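Local coordinates for protein 6-phosphogluconate dehydrogenase NAD-binding (PDB 4GBJ) that probably works as an NAD(P)-dependent oxidoreductase of the 6-phosphogluconate and 3-hydroxyisobutyrate dehydrogenase type, with a Rossmann-like nucleotide-binding domain, at residues T60-V68 and R148-F156; L25-W34 and L47-A58. All coordinates share one frame; numbering follows the deposited sequence.

Contact 1 of 2, residues T60-V68 and R148-F156. With NA (sodium ion), chain E.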
# COMPACT_ATOMS: atom_id res chain seq x y z
N THR B 60 5.52 10.92 40.61
CA THR B 60 4.72 11.61 41.61
C THR B 60 3.46 10.78 41.86
O THR B 60 2.71 10.56 40.91
CB THR B 60 4.32 13.03 41.11
OG1 THR B 60 5.49 13.81 40.92
CG2 THR B 60 3.41 13.76 42.11
N PRO B 61 3.16 10.38 43.12
CA PRO B 61 1.88 9.69 43.39
C PRO B 61 0.69 10.45 42.78
O PRO B 61 0.63 11.66 42.92
CB PRO B 61 1.81 9.70 44.92
CG PRO B 61 3.21 9.70 45.33
CD PRO B 61 3.94 10.55 44.36
N GLY B 62 -0.14 9.78 42.00
CA GLY B 62 -1.29 10.43 41.38
C GLY B 62 -1.00 11.32 40.18
O GLY B 62 -1.93 11.87 39.61
N GLY B 63 0.28 11.46 39.79
CA GLY B 63 0.72 12.24 38.64
C GLY B 63 0.66 11.49 37.32
O GLY B 63 0.02 10.45 37.22
N ILE B 64 1.31 12.05 36.29
CA ILE B 64 1.36 11.53 34.93
C ILE B 64 2.78 11.10 34.61
O ILE B 64 3.72 11.83 34.90
CB ILE B 64 0.89 12.59 33.91
CG1 ILE B 64 -0.60 12.92 34.10
CG2 ILE B 64 1.14 12.13 32.46
CD1 ILE B 64 -0.96 14.33 33.67
N VAL B 65 2.95 9.93 34.00
CA VAL B 65 4.27 9.50 33.56
C VAL B 65 4.15 9.05 32.10
O VAL B 65 3.26 8.31 31.77
CB VAL B 65 4.93 8.42 34.46
CG1 VAL B 65 4.01 7.20 34.66
CG2 VAL B 65 6.27 7.99 33.85
N PHE B 66 5.00 9.55 31.24
CA PHE B 66 5.09 9.10 29.85
C PHE B 66 6.28 8.18 29.75
O PHE B 66 7.28 8.48 30.39
CB PHE B 66 5.28 10.27 28.88
CG PHE B 66 4.04 11.07 28.56
CD1 PHE B 66 3.43 10.96 27.32
CD2 PHE B 66 3.48 11.93 29.49
CE1 PHE B 66 2.27 11.67 27.03
CE2 PHE B 66 2.33 12.65 29.19
CZ PHE B 66 1.72 12.50 27.97
N SER B 67 6.21 7.12 28.93
CA SER B 67 7.38 6.31 28.65
C SER B 67 7.47 6.01 27.17
O SER B 67 6.45 5.81 26.48
CB SER B 67 7.38 5.01 29.45
OG SER B 67 6.37 4.10 29.03
N VAL B 68 8.69 5.98 26.67
CA VAL B 68 8.90 5.60 25.28
C VAL B 68 10.22 4.89 25.28
O VAL B 68 11.26 5.48 25.59
CB VAL B 68 8.77 6.75 24.26
CG1 VAL B 68 9.75 7.85 24.50
CG2 VAL B 68 8.90 6.22 22.83
N ARG B 148 -7.76 12.82 30.65
CA ARG B 148 -6.75 13.64 31.34
C ARG B 148 -5.50 13.92 30.48
O ARG B 148 -4.91 14.98 30.59
CB ARG B 148 -6.30 12.90 32.62
CG ARG B 148 -5.32 13.69 33.46
CD ARG B 148 -4.97 12.91 34.71
NE ARG B 148 -4.00 13.63 35.53
CZ ARG B 148 -3.43 13.13 36.62
NH1 ARG B 148 -3.72 11.90 37.03
NH2 ARG B 148 -2.57 13.87 37.33
N ILE B 149 -5.06 12.97 29.66
CA ILE B 149 -3.80 13.13 28.92
C ILE B 149 -4.03 13.53 27.47
O ILE B 149 -3.08 13.99 26.84
CB ILE B 149 -2.90 11.85 29.03
CG1 ILE B 149 -3.53 10.58 28.40
CG2 ILE B 149 -2.60 11.59 30.53
CD1 ILE B 149 -3.21 10.35 26.88
N LYS B 150 -5.26 13.44 26.95
CA LYS B 150 -5.52 13.83 25.56
C LYS B 150 -5.08 15.25 25.28
O LYS B 150 -4.45 15.47 24.25
CB LYS B 150 -7.00 13.66 25.16
CG LYS B 150 -7.26 14.09 23.73
CD LYS B 150 -8.55 13.54 23.19
CE LYS B 150 -8.88 14.11 21.82
NZ LYS B 150 -10.23 13.70 21.38
N PRO B 151 -5.35 16.23 26.16
CA PRO B 151 -4.89 17.61 25.88
C PRO B 151 -3.37 17.74 25.86
O PRO B 151 -2.85 18.61 25.19
CB PRO B 151 -5.50 18.44 27.01
CG PRO B 151 -6.43 17.55 27.73
CD PRO B 151 -6.06 16.16 27.45
N ILE B 152 -2.64 16.85 26.57
CA ILE B 152 -1.18 16.89 26.56
C ILE B 152 -0.66 16.36 25.19
O ILE B 152 0.17 17.01 24.58
CB ILE B 152 -0.56 16.11 27.73
CG1 ILE B 152 -1.12 16.60 29.11
CG2 ILE B 152 0.98 16.28 27.71
CD1 ILE B 152 -0.87 15.65 30.24
N VAL B 153 -1.12 15.20 24.75
CA VAL B 153 -0.58 14.58 23.52
C VAL B 153 -0.98 15.34 22.25
O VAL B 153 -0.25 15.25 21.29
CB VAL B 153 -0.90 13.08 23.41
CG1 VAL B 153 -0.53 12.38 24.70
CG2 VAL B 153 -2.36 12.80 23.04
N GLU B 154 -2.07 16.15 22.28
CA GLU B 154 -2.47 17.00 21.14
C GLU B 154 -1.37 17.96 20.75
O GLU B 154 -1.36 18.44 19.63
CB GLU B 154 -3.75 17.80 21.47
CG GLU B 154 -5.01 16.97 21.28
CD GLU B 154 -6.33 17.57 21.71
OE1 GLU B 154 -6.36 18.48 22.57
OE2 GLU B 154 -7.36 17.10 21.17
N ASN B 155 -0.46 18.28 21.67
CA ASN B 155 0.63 19.20 21.39
C ASN B 155 1.66 18.64 20.43
O ASN B 155 2.25 19.42 19.71
CB ASN B 155 1.32 19.60 22.69
CG ASN B 155 0.43 20.48 23.53
OD1 ASN B 155 0.17 21.62 23.18
ND2 ASN B 155 -0.12 19.95 24.61
N PHE B 156 1.86 17.32 20.36
CA PHE B 156 2.89 16.77 19.46
C PHE B 156 2.36 15.85 18.36
O PHE B 156 3.17 15.26 17.67
CB PHE B 156 3.99 16.05 20.25
CG PHE B 156 3.58 14.93 21.16
CD1 PHE B 156 3.58 13.62 20.71
CD2 PHE B 156 3.29 15.17 22.48
CE1 PHE B 156 3.24 12.57 21.57
CE2 PHE B 156 2.96 14.13 23.34
CZ PHE B 156 2.93 12.84 22.87
NA NA E . -2.03 18.87 17.54
O HOH W 1 -4.04 17.47 17.81
O HOH W 2 -3.69 20.65 18.70
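Arg148 meets Gly62 and Ile64 with the outer half of a fully extended side chain. CG is anti to the backbone N (chi1 -177°) and the chain stays extended to NE, so CB, CG and CD carry the head group out from helix 143-153. NE then lies 3.6 Å from Ile64 CD1, and Ile64 CG1 sits over one face of the guanidinium, 3.6 Å above its plane and offset toward the rim. At the tip NH1 and NH2 both donate to Gly62 O, each at 3.1 Å; the oxygen is only 1° out of the guanidinium plane, an end-on grip on one carbonyl of the type II turn Thr60-Gly63. A methionine here removes both N-H donors and would probably leave the turn less firmly tied to the helix.

Deeper in, Ile64 CD1 and Ile152 CD1 meet tip to tip at 3.7 Å. Val153 CG1 lies at the edge of the Phe66 ring, 3.7 Å from CE1, and Ile152 CG2 approaches CZ obliquely. Glu154 O binds the sodium ion at 2.2 Å, together with Val157 O and two waters. The chemistry is thus divided: apolar packing joins helix 143-153 to strand 64-67, and two N-H bonds from one guanidinium tie the turn's carbonyl to the helix.

Contact 2 of 2, residues L25-W34 and L47-A58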
# COMPACT_ATOMS: atom_id res chain seq x y z
N LEU B 25 7.72 20.74 26.84
CA LEU B 25 8.39 21.84 27.52
C LEU B 25 8.00 23.19 26.87
O LEU B 25 7.53 24.08 27.58
CB LEU B 25 9.90 21.65 27.51
CG LEU B 25 10.40 20.56 28.41
CD1 LEU B 25 11.84 20.18 28.05
CD2 LEU B 25 10.28 20.97 29.91
N GLU B 26 8.12 23.31 25.53
CA GLU B 26 7.70 24.49 24.77
C GLU B 26 6.24 24.85 25.09
O GLU B 26 5.92 26.02 25.19
CB GLU B 26 7.79 24.26 23.24
CG GLU B 26 9.18 24.25 22.62
CD GLU B 26 9.24 23.76 21.17
OE1 GLU B 26 8.24 23.20 20.66
OE2 GLU B 26 10.31 23.94 20.54
N ALA B 27 5.35 23.83 25.21
CA ALA B 27 3.92 24.06 25.50
C ALA B 27 3.59 24.44 27.00
O ALA B 27 2.41 24.53 27.36
CB ALA B 27 3.12 22.84 25.10
N GLY B 28 4.61 24.66 27.84
CA GLY B 28 4.42 25.09 29.23
C GLY B 28 4.32 24.03 30.30
O GLY B 28 4.10 24.37 31.46
N TYR B 29 4.50 22.74 29.96
CA TYR B 29 4.47 21.68 30.97
C TYR B 29 5.83 21.53 31.64
O TYR B 29 6.86 21.51 30.96
CB TYR B 29 4.10 20.34 30.35
CG TYR B 29 2.69 20.25 29.84
CD1 TYR B 29 1.64 19.92 30.68
CD2 TYR B 29 2.41 20.41 28.49
CE1 TYR B 29 0.32 19.90 30.23
CE2 TYR B 29 1.10 20.37 28.01
CZ TYR B 29 0.06 20.08 28.88
OH TYR B 29 -1.24 19.91 28.43
N GLU B 30 5.82 21.30 32.95
CA GLU B 30 7.03 21.05 33.73
C GLU B 30 7.35 19.55 33.61
O GLU B 30 6.45 18.73 33.83
CB GLU B 30 6.80 21.49 35.18
CG GLU B 30 7.82 21.02 36.22
CD GLU B 30 7.53 21.51 37.63
OE1 GLU B 30 6.34 21.57 38.02
OE2 GLU B 30 8.50 21.82 38.36
N LEU B 31 8.60 19.18 33.19
CA LEU B 31 9.00 17.77 33.05
C LEU B 31 10.14 17.37 33.94
O LEU B 31 11.16 18.06 33.98
CB LEU B 31 9.46 17.40 31.61
CG LEU B 31 8.52 17.54 30.42
CD1 LEU B 31 9.09 16.83 29.24
CD2 LEU B 31 7.19 16.98 30.69
N VAL B 32 10.05 16.14 34.52
CA VAL B 32 11.12 15.50 35.27
C VAL B 32 11.43 14.26 34.43
O VAL B 32 10.58 13.39 34.23
CB VAL B 32 10.85 15.25 36.78
CG1 VAL B 32 9.57 14.46 37.03
CG2 VAL B 32 12.06 14.60 37.45
N VAL B 33 12.62 14.28 33.83
CA VAL B 33 13.01 13.31 32.82
C VAL B 33 14.06 12.34 33.31
O VAL B 33 14.73 12.56 34.32
CB VAL B 33 13.45 13.98 31.51
CG1 VAL B 33 12.39 14.97 31.03
CG2 VAL B 33 14.82 14.66 31.62
N TRP B 34 14.15 11.23 32.61
CA TRP B 34 15.07 10.14 32.90
C TRP B 34 15.35 9.36 31.65
O TRP B 34 14.49 9.21 30.77
CB TRP B 34 14.50 9.22 33.98
CG TRP B 34 15.34 8.01 34.29
CD1 TRP B 34 16.25 7.88 35.29
CD2 TRP B 34 15.27 6.72 33.64
NE1 TRP B 34 16.78 6.61 35.30
CE2 TRP B 34 16.18 5.87 34.31
CE3 TRP B 34 14.53 6.21 32.57
CZ2 TRP B 34 16.40 4.56 33.91
CZ3 TRP B 34 14.73 4.90 32.19
CH2 TRP B 34 15.67 4.09 32.84
N LEU B 47 15.81 23.61 28.24
CA LEU B 47 14.43 24.01 27.92
C LEU B 47 13.51 24.11 29.17
O LEU B 47 12.35 24.46 29.00
CB LEU B 47 13.81 23.04 26.89
CG LEU B 47 13.87 23.53 25.44
CD1 LEU B 47 15.29 23.64 24.96
CD2 LEU B 47 13.07 22.59 24.54
N GLY B 48 14.04 23.87 30.37
CA GLY B 48 13.30 23.97 31.62
C GLY B 48 13.12 22.68 32.41
O GLY B 48 12.80 22.74 33.60
N ALA B 49 13.34 21.51 31.79
CA ALA B 49 13.15 20.21 32.47
C ALA B 49 14.17 19.96 33.58
O ALA B 49 15.25 20.51 33.57
CB ALA B 49 13.26 19.06 31.47
N THR B 50 13.82 19.05 34.50
CA THR B 50 14.69 18.59 35.59
C THR B 50 15.04 17.11 35.29
O THR B 50 14.26 16.41 34.66
CB THR B 50 14.01 18.82 36.95
OG1 THR B 50 12.62 18.45 36.85
CG2 THR B 50 14.10 20.26 37.41
N VAL B 51 16.24 16.66 35.70
CA VAL B 51 16.72 15.30 35.45
C VAL B 51 16.90 14.57 36.76
O VAL B 51 17.27 15.20 37.75
CB VAL B 51 18.06 15.37 34.66
CG1 VAL B 51 18.79 14.03 34.62
CG2 VAL B 51 17.82 15.86 33.24
N VAL B 52 16.67 13.25 36.78
CA VAL B 52 16.90 12.41 37.96
C VAL B 52 17.78 11.23 37.56
O VAL B 52 17.81 10.84 36.40
CB VAL B 52 15.62 11.96 38.70
CG1 VAL B 52 14.89 13.15 39.33
CG2 VAL B 52 14.68 11.17 37.80
N GLU B 53 18.49 10.67 38.54
CA GLU B 53 19.41 9.55 38.35
C GLU B 53 18.67 8.21 38.24
O GLU B 53 19.13 7.34 37.50
CB GLU B 53 20.42 9.51 39.52
CG GLU B 53 21.63 8.63 39.26
CD GLU B 53 22.71 8.82 40.30
OE1 GLU B 53 22.37 8.84 41.50
OE2 GLU B 53 23.90 8.94 39.91
N ASN B 54 17.56 8.03 39.01
CA ASN B 54 16.75 6.79 39.00
C ASN B 54 15.30 7.08 38.59
O ASN B 54 14.71 8.05 39.06
CB ASN B 54 16.79 6.13 40.37
CG ASN B 54 18.19 5.74 40.79
OD1 ASN B 54 18.84 4.93 40.12
ND2 ASN B 54 18.67 6.29 41.88
N ALA B 55 14.73 6.26 37.72
CA ALA B 55 13.37 6.47 37.21
C ALA B 55 12.29 6.65 38.32
O ALA B 55 11.38 7.47 38.14
CB ALA B 55 12.97 5.32 36.30
N ILE B 56 12.40 5.94 39.44
CA ILE B 56 11.38 6.05 40.50
C ILE B 56 11.34 7.47 41.15
O ILE B 56 10.29 7.90 41.63
CB ILE B 56 11.58 4.94 41.57
CG1 ILE B 56 10.29 4.75 42.40
CG2 ILE B 56 12.78 5.26 42.47
CD1 ILE B 56 10.18 3.43 43.06
N ASP B 57 12.49 8.19 41.17
CA ASP B 57 12.60 9.54 41.71
C ASP B 57 11.83 10.56 40.86
O ASP B 57 11.55 11.66 41.33
CB ASP B 57 14.07 9.96 41.81
CG ASP B 57 14.96 9.09 42.69
OD1 ASP B 57 14.43 8.49 43.68
OD2 ASP B 57 16.20 9.07 42.46
N ALA B 58 11.50 10.21 39.61
CA ALA B 58 10.76 11.05 38.66
C ALA B 58 9.23 10.96 38.88
O ALA B 58 8.50 11.88 38.48
CB ALA B 58 11.08 10.58 37.24
O HOH W 3 10.24 21.71 33.83
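Ala49 packs its CB among Leu25, Leu31 and Val33, forming the apolar centre of the contact. Both methyls of Leu25 approach it from one side: CD2 is 3.9 Å from Ala49 CB, while CD1 also reaches Leu47 CB at 3.7 Å. Farther along that face Val33 CG2 meets Val51 CG2 at 3.6 Å. Val32 is turned to the other face, where its CG2, anti to the backbone N, touches Val52 CG1 and the methyl of Ala58.

Between these layers runs a parallel ladder pairing Val32 with Thr50 and Val33 with Val51. Thr50 N donates to Leu31 O at 2.9 Å and Val33 N to Thr50 O, with N-H...O angles of 168° and 171°; Val52 N continues the ladder to Val33 O. Leu31 O takes a second bond from Thr50 OG1, tilted 33° from the carbonyl plane. A water extends the link, accepting from Leu31 N and donating to Gly48 O.

Trp34 closes the far end. Ala55 CB stands over the centre of one indole face, 3.9 Å from the five-membered-ring centroid, a CH-pi contact. NE1 donates to Glu53 O at 3.3 Å, but from above the carbonyl plane, so this bond is poorly directed.

Strands 31-34 and 50-51 with helix 42-46 make a beta-alpha-beta unit; Leu44 of that helix packs on Leu25 and Ala49. Strand 31-34 also bonds to strand 8-11, leaving strand 50-51 outermost on this side of the sheet within the chain, while Leu78 of helix 72-78 touches Trp34 and Ala55.

Overall arrangement
From the N terminus, the chain passes through helix 17-26 and strand 31-34 before contact 2 closes a short loop: twelve residues, including helix 42-46, separate its segments. Strand 64-67 then opens contact 1, whose partner, 148-156, returns after 79 intervening residues. The loops therefore lie in series, neither nested nor crossed. In the sheet, strand 8-11 separates strand 31-34 of contact 2 from strand 64-67 of contact 1, so one contact builds the sheet's edge and the other packs helix 143-153 on one of the sheet's inner strands. Their centres are 12 Å apart and they touch directly: Tyr29 OH lies 3.4 Å from Ile152 CG1, and Ala27 CB packs on Asn155 OD1.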